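Guanine nucleotide exchange factor SRM1 (Saccharomyces cerevisiae, PDB 3OF7) acts as a guanine nucleotide exchange factor that swaps GDP for GTP on GSP1 and GSP2, binds chromatin and controls RNA metabolism and transport. Local coordinates at residues Q152-N158 with Q208-D214; V74-T79 with C439-V445. All coordinates share one frame; numbering follows the deposited sequence.

Contact 1: Q152-N158 with Q208-D214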
ATOM      1  N   GLN A 152       7.854  10.103   4.466  1.00 14.96           N
ATOM      2  CA  GLN A 152       6.905   9.082   4.009  1.00 14.21           C
ATOM      3  C   GLN A 152       5.503   9.649   3.817  1.00 14.39           C
ATOM      4  O   GLN A 152       5.038  10.446   4.626  1.00 14.49           O
ATOM      5  CB  GLN A 152       6.849   7.884   4.969  1.00 14.43           C
ATOM      6  CG  GLN A 152       6.119   6.673   4.365  1.00 13.19           C
ATOM      7  CD  GLN A 152       5.813   5.558   5.356  1.00 15.10           C
ATOM      8  OE1 GLN A 152       6.343   5.524   6.468  1.00 14.74           O
ATOM      9  NE2 GLN A 152       4.950   4.627   4.942  1.00 13.62           N
ATOM     10  N   LEU A 153       4.842   9.218   2.743  1.00 13.57           N
ATOM     11  CA  LEU A 153       3.434   9.517   2.514  1.00 13.50           C
ATOM     12  C   LEU A 153       2.607   8.254   2.746  1.00 13.15           C
ATOM     13  O   LEU A 153       3.116   7.145   2.636  1.00 13.44           O
ATOM     14  CB  LEU A 153       3.217  10.079   1.098  1.00 13.25           C
ATOM     15  CG  LEU A 153       3.810  11.464   0.802  1.00 14.57           C
ATOM     16  CD1 LEU A 153       3.704  11.778  -0.685  1.00 13.73           C
ATOM     17  CD2 LEU A 153       3.097  12.537   1.610  1.00 14.65           C
ATOM     18  N   ALA A 154       1.338   8.421   3.110  1.00 13.33           N
ATOM     19  CA  ALA A 154       0.431   7.286   3.252  1.00 13.20           C
ATOM     20  C   ALA A 154      -0.979   7.696   2.880  1.00 13.28           C
ATOM     21  O   ALA A 154      -1.427   8.803   3.204  1.00 13.36           O
ATOM     22  CB  ALA A 154       0.466   6.725   4.656  1.00 13.04           C
ATOM     23  N   ALA A 155      -1.675   6.806   2.189  1.00 12.94           N
ATOM     24  CA  ALA A 155      -3.019   7.102   1.738  1.00 13.03           C
ATOM     25  C   ALA A 155      -3.878   5.875   1.985  1.00 13.47           C
ATOM     26  O   ALA A 155      -3.501   4.756   1.595  1.00 13.22           O
ATOM     27  CB  ALA A 155      -3.020   7.478   0.247  1.00 12.95           C
ATOM     28  N   THR A 156      -5.009   6.093   2.659  1.00 13.57           N
ATOM     29  CA  THR A 156      -6.035   5.075   2.823  1.00 14.05           C
ATOM     30  C   THR A 156      -7.072   5.285   1.712  1.00 14.46           C
ATOM     31  O   THR A 156      -6.787   5.937   0.712  1.00 14.66           O
ATOM     32  CB  THR A 156      -6.720   5.172   4.210  1.00 14.01           C
ATOM     33  OG1 THR A 156      -7.479   6.381   4.285  1.00 13.71           O
ATOM     34  CG2 THR A 156      -5.687   5.130   5.337  1.00 13.91           C
ATOM     35  N   ASP A 157      -8.270   4.736   1.877  1.00 15.34           N
ATOM     36  CA  ASP A 157      -9.342   4.999   0.917  1.00 16.17           C
ATOM     37  C   ASP A 157      -9.702   6.487   0.903  1.00 16.47           C
ATOM     38  O   ASP A 157      -9.851   7.080  -0.169  1.00 17.42           O
ATOM     39  CB  ASP A 157     -10.588   4.166   1.226  1.00 16.52           C
ATOM     40  CG  ASP A 157     -10.558   2.792   0.581  1.00 18.13           C
ATOM     41  OD1 ASP A 157      -9.461   2.259   0.271  1.00 18.81           O
ATOM     42  OD2 ASP A 157     -11.652   2.225   0.408  1.00 20.21           O
ATOM     43  N   ASN A 158      -9.777   7.086   2.094  1.00 16.11           N
ATOM     44  CA  ASN A 158     -10.377   8.412   2.290  1.00 16.11           C
ATOM     45  C   ASN A 158      -9.509   9.406   3.096  1.00 15.86           C
ATOM     46  O   ASN A 158      -9.904  10.569   3.282  1.00 16.27           O
ATOM     47  CB  ASN A 158     -11.748   8.248   2.982  1.00 16.01           C
ATOM     48  CG  ASN A 158     -12.674   7.274   2.253  0.80 16.54           C
ATOM     49  OD1 ASN A 158     -12.974   6.168   2.747  1.00 18.09           O
ATOM     50  ND2 ASN A 158     -13.128   7.677   1.078  1.00 14.01           N
ATOM     51  N   GLN A 208       7.503   5.434  11.001  1.00 15.92           N
ATOM     52  CA  GLN A 208       6.890   4.703   9.887  1.00 15.09           C
ATOM     53  C   GLN A 208       5.365   4.729   9.923  1.00 14.80           C
ATOM     54  O   GLN A 208       4.757   4.718  11.000  1.00 14.47           O
ATOM     55  CB  GLN A 208       7.368   3.253   9.856  1.00 15.33           C
ATOM     56  CG  GLN A 208       7.116   2.561   8.513  1.00 16.15           C
ATOM     57  CD  GLN A 208       7.219   1.057   8.574  1.00 17.57           C
ATOM     58  OE1 GLN A 208       7.361   0.459   9.646  1.00 19.56           O
ATOM     59  NE2 GLN A 208       7.143   0.425   7.411  1.00 20.31           N
ATOM     60  N   LEU A 209       4.769   4.744   8.733  1.00 14.13           N
ATOM     61  CA  LEU A 209       3.312   4.698   8.576  1.00 14.11           C
ATOM     62  C   LEU A 209       2.891   3.397   7.905  1.00 13.80           C
ATOM     63  O   LEU A 209       3.667   2.816   7.140  1.00 14.21           O
ATOM     64  CB  LEU A 209       2.830   5.883   7.734  1.00 13.80           C
ATOM     65  CG  LEU A 209       3.390   7.278   8.027  1.00 14.32           C
ATOM     66  CD1 LEU A 209       2.910   8.283   6.986  1.00 15.64           C
ATOM     67  CD2 LEU A 209       2.991   7.758   9.425  1.00 15.46           C
ATOM     68  N   ALA A 210       1.672   2.939   8.190  1.00 13.17           N
ATOM     69  CA  ALA A 210       1.074   1.825   7.428  1.00 12.79           C
ATOM     70  C   ALA A 210      -0.432   2.058   7.244  1.00 12.62           C
ATOM     71  O   ALA A 210      -1.206   1.863   8.190  1.00 12.63           O
ATOM     72  CB  ALA A 210       1.339   0.480   8.114  1.00 12.73           C
ATOM     73  N   PRO A 211      -0.848   2.495   6.035  1.00 12.51           N
ATOM     74  CA  PRO A 211      -2.259   2.774   5.774  1.00 12.33           C
ATOM     75  C   PRO A 211      -3.091   1.533   5.467  1.00 12.53           C
ATOM     76  O   PRO A 211      -2.631   0.617   4.783  1.00 12.28           O
ATOM     77  CB  PRO A 211      -2.222   3.679   4.542  1.00 12.35           C
ATOM     78  CG  PRO A 211      -0.960   3.292   3.825  1.00 11.89           C
ATOM     79  CD  PRO A 211       0.017   2.887   4.901  1.00 12.17           C
ATOM     80  N   GLY A 212      -4.310   1.502   5.989  1.00 12.26           N
ATOM     81  CA  GLY A 212      -5.263   0.467   5.597  1.00 12.57           C
ATOM     82  C   GLY A 212      -6.331   1.058   4.706  1.00 12.36           C
ATOM     83  O   GLY A 212      -6.071   1.994   3.950  1.00 12.83           O
ATOM     84  N   LYS A 213      -7.546   0.526   4.813  1.00 12.48           N
ATOM     85  CA  LYS A 213      -8.688   1.057   4.070  0.50 12.35           C
ATOM     86  C   LYS A 213      -9.275   2.278   4.778  1.00 12.07           C
ATOM     87  O   LYS A 213      -9.443   3.331   4.172  1.00 11.65           O
ATOM     88  CB  LYS A 213      -9.764  -0.017   3.897  0.50 12.60           C
ATOM     89  CG  LYS A 213     -11.045   0.473   3.229  0.50 13.54           C
ATOM     90  CD  LYS A 213     -12.143  -0.585   3.306  0.50 15.38           C
ATOM     91  CE  LYS A 213     -13.418  -0.104   2.631  0.50 15.63           C
ATOM     92  NZ  LYS A 213     -13.308  -0.079   1.143  0.50 17.05           N
ATOM     93  N   ASP A 214      -9.601   2.124   6.058  1.00 12.49           N
ATOM     94  CA  ASP A 214     -10.149   3.233   6.848  1.00 12.89           C
ATOM     95  C   ASP A 214      -9.542   3.294   8.251  1.00 13.18           C
ATOM     96  O   ASP A 214     -10.217   3.620   9.239  1.00 13.06           O
ATOM     97  CB  ASP A 214     -11.686   3.180   6.886  1.00 13.01           C
ATOM     98  CG  ASP A 214     -12.323   3.745   5.624  1.00 12.95           C
ATOM     99  OD1 ASP A 214     -12.088   4.930   5.302  1.00 14.01           O
ATOM    100  OD2 ASP A 214     -13.083   2.998   4.959  1.00 13.89           O
TER
HETATM  101  O   HOH W   1      -3.841   2.019   1.565  1.00 30.36           O
HETATM  102  O   HOH W   2      -9.851   6.640   5.278  1.00 14.85           O
HETATM  103  O   HOH W   3      -6.748   1.806   0.831  1.00 30.62           O
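The side-chain amide of Gln152 meets the backbone of Leu209 with both of its polar atoms: OE1 accepts from Leu209 N (2.9 Å) and NE2 donates to Leu209 O (3.1 Å). Neither bond is coplanar: Leu209 N lies 34° out of the plane of the Gln152 carbonyl, and Gln152 NE2 44° above that of the Leu209 carbonyl. An extended chain with CG anti to the backbone N (chi1 -167°) carries the amide across the gap. The gap separates the innermost strands of two neighbouring blades of the RCC1 beta-propeller, 152-155 and 208-211, whose axes come within 6.4 Å. Beyond the amide the interface turns apolar, Ala154 CB resting on Leu209 CD1 (3.7 Å) and on Pro211 CG.

Polar chemistry returns where the two segments leave their strands and turn. Asp157 N donates to Lys213 O (2.9 Å), and Thr156 CA makes a CH...O contact with Gly212 O. In one of its two conformers, Lys213 curls NZ back through a bend at its last torsion to the syn side of Asp157 OD2 (2.9 Å), forming a salt bridge. One water joins Thr156 OG1 to Asp214 OD1; these side chains also bond to Met159 N and Arg176 N, respectively. The blades are thus tied at two levels, by a buried amide that engages the backbone N and O of Leu209 and by backbone and charge at the turns, where the lysine's second conformer makes the salt bridge the less certain tie.

Contact 2: V74-T79 with C439-V445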
ATOM      1  N   VAL A  74      -0.059   5.072  -2.764  1.00 12.45           N
ATOM      2  CA  VAL A  74      -1.323   4.839  -3.462  1.00 12.22           C
ATOM      3  C   VAL A  74      -2.371   4.375  -2.447  1.00 12.59           C
ATOM      4  O   VAL A  74      -2.170   3.386  -1.756  1.00 12.10           O
ATOM      5  CB  VAL A  74      -1.175   3.784  -4.581  1.00 12.43           C
ATOM      6  CG1 VAL A  74      -2.497   3.599  -5.333  1.00 12.27           C
ATOM      7  CG2 VAL A  74      -0.051   4.169  -5.554  1.00 12.64           C
ATOM      8  N   GLY A  75      -3.474   5.111  -2.363  1.00 12.80           N
ATOM      9  CA  GLY A  75      -4.611   4.718  -1.526  1.00 13.66           C
ATOM     10  C   GLY A  75      -5.717   4.082  -2.358  1.00 14.56           C
ATOM     11  O   GLY A  75      -5.527   3.776  -3.538  1.00 14.51           O
ATOM     12  N   GLY A  76      -6.885   3.896  -1.753  1.00 14.61           N
ATOM     13  CA  GLY A  76      -7.987   3.223  -2.424  1.00 15.04           C
ATOM     14  C   GLY A  76      -8.470   3.953  -3.660  1.00 15.74           C
ATOM     15  O   GLY A  76      -8.616   3.342  -4.715  1.00 15.48           O
ATOM     16  N   MET A  77      -8.693   5.266  -3.521  1.00 15.87           N
ATOM     17  CA  MET A  77      -9.263   6.089  -4.585  0.50 16.33           C
ATOM     18  C   MET A  77      -8.455   7.375  -4.826  1.00 16.09           C
ATOM     19  O   MET A  77      -8.892   8.264  -5.564  1.00 16.12           O
ATOM     20  CB  MET A  77     -10.734   6.426  -4.269  0.50 16.61           C
ATOM     21  CG  MET A  77     -11.682   5.217  -4.259  0.50 17.62           C
ATOM     22  SD  MET A  77     -13.380   5.616  -3.762  0.50 20.40           S
ATOM     23  N   HIS A  78      -7.288   7.489  -4.189  1.00 15.62           N
ATOM     24  CA  HIS A  78      -6.423   8.662  -4.403  1.00 14.95           C
ATOM     25  C   HIS A  78      -4.957   8.306  -4.224  1.00 14.44           C
ATOM     26  O   HIS A  78      -4.640   7.269  -3.649  1.00 14.80           O
ATOM     27  CB  HIS A  78      -6.812   9.833  -3.496  1.00 15.08           C
ATOM     28  CG  HIS A  78      -6.562   9.580  -2.042  1.00 15.12           C
ATOM     29  ND1 HIS A  78      -5.553  10.201  -1.335  1.00 17.25           N
ATOM     30  CD2 HIS A  78      -7.189   8.766  -1.164  1.00 13.84           C
ATOM     31  CE1 HIS A  78      -5.570   9.776  -0.084  1.00 14.90           C
ATOM     32  NE2 HIS A  78      -6.553   8.903   0.046  1.00 16.14           N
ATOM     33  N   THR A  79      -4.074   9.167  -4.717  1.00 13.97           N
ATOM     34  CA  THR A  79      -2.636   8.951  -4.616  1.00 13.25           C
ATOM     35  C   THR A  79      -1.951  10.232  -4.183  1.00 13.51           C
ATOM     36  O   THR A  79      -2.382  11.329  -4.541  1.00 13.41           O
ATOM     37  CB  THR A  79      -2.045   8.504  -5.972  1.00 13.65           C
ATOM     38  OG1 THR A  79      -2.715   7.312  -6.409  1.00 13.77           O
ATOM     39  CG2 THR A  79      -0.526   8.233  -5.869  1.00 12.92           C
ATOM     40  N   CYS A 439      -0.535   0.217  -5.398  1.00 13.85           N
ATOM     41  CA  CYS A 439      -1.808  -0.244  -5.967  1.00 14.59           C
ATOM     42  C   CYS A 439      -2.964   0.270  -5.135  1.00 15.02           C
ATOM     43  O   CYS A 439      -2.839   0.408  -3.915  1.00 14.69           O
ATOM     44  CB  CYS A 439      -1.873  -1.775  -5.982  1.00 14.44           C
ATOM     45  SG  CYS A 439      -0.548  -2.611  -6.870  1.00 15.05           S
ATOM     46  N   GLY A 440      -4.072   0.557  -5.808  1.00 15.45           N
ATOM     47  CA  GLY A 440      -5.295   1.020  -5.152  1.00 16.35           C
ATOM     48  C   GLY A 440      -6.430   0.054  -5.398  1.00 16.86           C
ATOM     49  O   GLY A 440      -6.202  -1.134  -5.695  1.00 17.11           O
ATOM     50  N   GLY A 441      -7.660   0.553  -5.286  1.00 16.75           N
ATOM     51  CA  GLY A 441      -8.837  -0.302  -5.440  1.00 17.18           C
ATOM     52  C   GLY A 441      -8.936  -0.923  -6.825  1.00 17.29           C
ATOM     53  O   GLY A 441      -9.186  -2.129  -6.963  1.00 18.07           O
ATOM     54  N   GLN A 442      -8.740  -0.096  -7.850  1.00 17.06           N
ATOM     55  CA  GLN A 442      -8.974  -0.502  -9.241  1.00 17.14           C
ATOM     56  C   GLN A 442      -7.859  -0.077 -10.199  1.00 16.36           C
ATOM     57  O   GLN A 442      -8.058  -0.047 -11.418  1.00 16.00           O
ATOM     58  CB  GLN A 442     -10.314   0.078  -9.746  1.00 17.59           C
ATOM     59  CG  GLN A 442     -11.538  -0.306  -8.917  0.80 19.37           C
ATOM     60  CD  GLN A 442     -12.860   0.092  -9.579  0.80 21.91           C
ATOM     61  OE1 GLN A 442     -12.883   0.849 -10.553  0.90 21.64           O
ATOM     62  NE2 GLN A 442     -13.963  -0.426  -9.047  0.90 24.16           N
ATOM     63  N   PHE A 443      -6.684   0.239  -9.659  1.00 15.31           N
ATOM     64  CA  PHE A 443      -5.620   0.844 -10.463  1.00 14.72           C
ATOM     65  C   PHE A 443      -4.264   0.622  -9.811  1.00 14.28           C
ATOM     66  O   PHE A 443      -4.187   0.238  -8.641  1.00 14.18           O
ATOM     67  CB  PHE A 443      -5.889   2.349 -10.657  1.00 15.01           C
ATOM     68  CG  PHE A 443      -5.635   3.192  -9.420  1.00 15.77           C
ATOM     69  CD1 PHE A 443      -6.504   3.145  -8.335  1.00 14.98           C
ATOM     70  CD2 PHE A 443      -4.524   4.042  -9.358  1.00 15.79           C
ATOM     71  CE1 PHE A 443      -6.278   3.933  -7.186  1.00 15.04           C
ATOM     72  CE2 PHE A 443      -4.279   4.829  -8.222  1.00 15.02           C
ATOM     73  CZ  PHE A 443      -5.156   4.775  -7.132  1.00 14.70           C
ATOM     74  N   SER A 444      -3.202   0.881 -10.569  1.00 14.11           N
ATOM     75  CA  SER A 444      -1.831   0.747 -10.080  1.00 13.78           C
ATOM     76  C   SER A 444      -0.966   1.912 -10.568  1.00 13.61           C
ATOM     77  O   SER A 444      -1.302   2.588 -11.549  1.00 13.39           O
ATOM     78  CB  SER A 444      -1.229  -0.578 -10.551  1.00 14.06           C
ATOM     79  OG  SER A 444      -2.097  -1.665 -10.272  1.00 15.14           O
ATOM     80  N   VAL A 445       0.135   2.153  -9.863  1.00 13.45           N
ATOM     81  CA  VAL A 445       1.071   3.222 -10.204  1.00 13.35           C
ATOM     82  C   VAL A 445       2.478   2.659 -10.060  1.00 13.67           C
ATOM     83  O   VAL A 445       2.746   1.879  -9.137  1.00 13.47           O
ATOM     84  CB  VAL A 445       0.919   4.450  -9.265  1.00 13.71           C
ATOM     85  CG1 VAL A 445       1.924   5.559  -9.637  1.00 13.51           C
ATOM     86  CG2 VAL A 445      -0.513   4.995  -9.288  1.00 14.30           C
TER
HETATM   87  O   HOH W   4      -2.160   0.920  -1.427  1.00 50.05           O
HETATM   88  O   HOH W   5      -9.861   2.652  -7.039  1.00 13.11           O
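Val74 CG1 lies against Phe443 CZ at 3.4 Å and, equally close, against the backbone carbon C of Cys439, while its CG2 packs on Val445 CB (3.8 Å). This joins two blades of the seven-bladed RCC1 propeller: 74-79 belongs to the first repeat and 439-445 to the seventh, each turning from an innermost strand into the next one. Having CG1 anti to the backbone N (chi1 -178°) lets Val74 spread its two methyls over different partners. The direct polar link between the turns is Gly441 N to Gly76 O, 3.0 Å long and nearly straight at 163°; the donor lies in the carbonyl plane on a lone pair. Around the Phe443 ring, oxygens gather at the edge: Gly76 O is 3.5 Å from CE1, and Thr79 OG1 is 3.4 Å from CE2. One face carries Gly440 N, set off toward the rim. An alanine in place of Phe443 would probably leave Val74 CG1 without its aromatic partner and open a gap beside Thr79.

The ring's position follows from its own hairpin. With chi1 at 74°, CG sits between the backbone N and the carbonyl carbon, folding the ring back under the turn, where a CB on Gly440 would collide with Phe443 CE1. Gly440 N bonds to Phe443 O, just as Gly75 N bonds to His78 O in the facing turn. Farther out, His388 NE2 bonds to Gly440 O, and Ser444 pairs through its backbone with Trp34, in strand 30-34, which with strand 56-58 completes this last blade from the N-terminal end of the chain. A water also bridges Val74 O and Cys439 O, and Gly76 O takes a second proton from another water at 2.7 Å.

Overall arrangement
Both contacts are buried near the propeller axis, and each joins the inner turns of neighbouring blades; neither belongs to the surface. Their four segments follow one another around the ring in the order 439-445, 74-79, 152-158, 208-214, and the middle step includes Thr156 O, 3.2 Å from Gly76 N, a probable hydrogen bond. Each contact has a turn N-H of one blade donating to a turn carbonyl of the next. Otherwise they differ: contact 1 buries 536 Å² and runs along two neighbouring, nearly parallel inner strands of separate sheets with amide and charged ties, whereas contact 2 buries 321 Å² between glycine-rich turns and depends on one aromatic ring and small aliphatic groups.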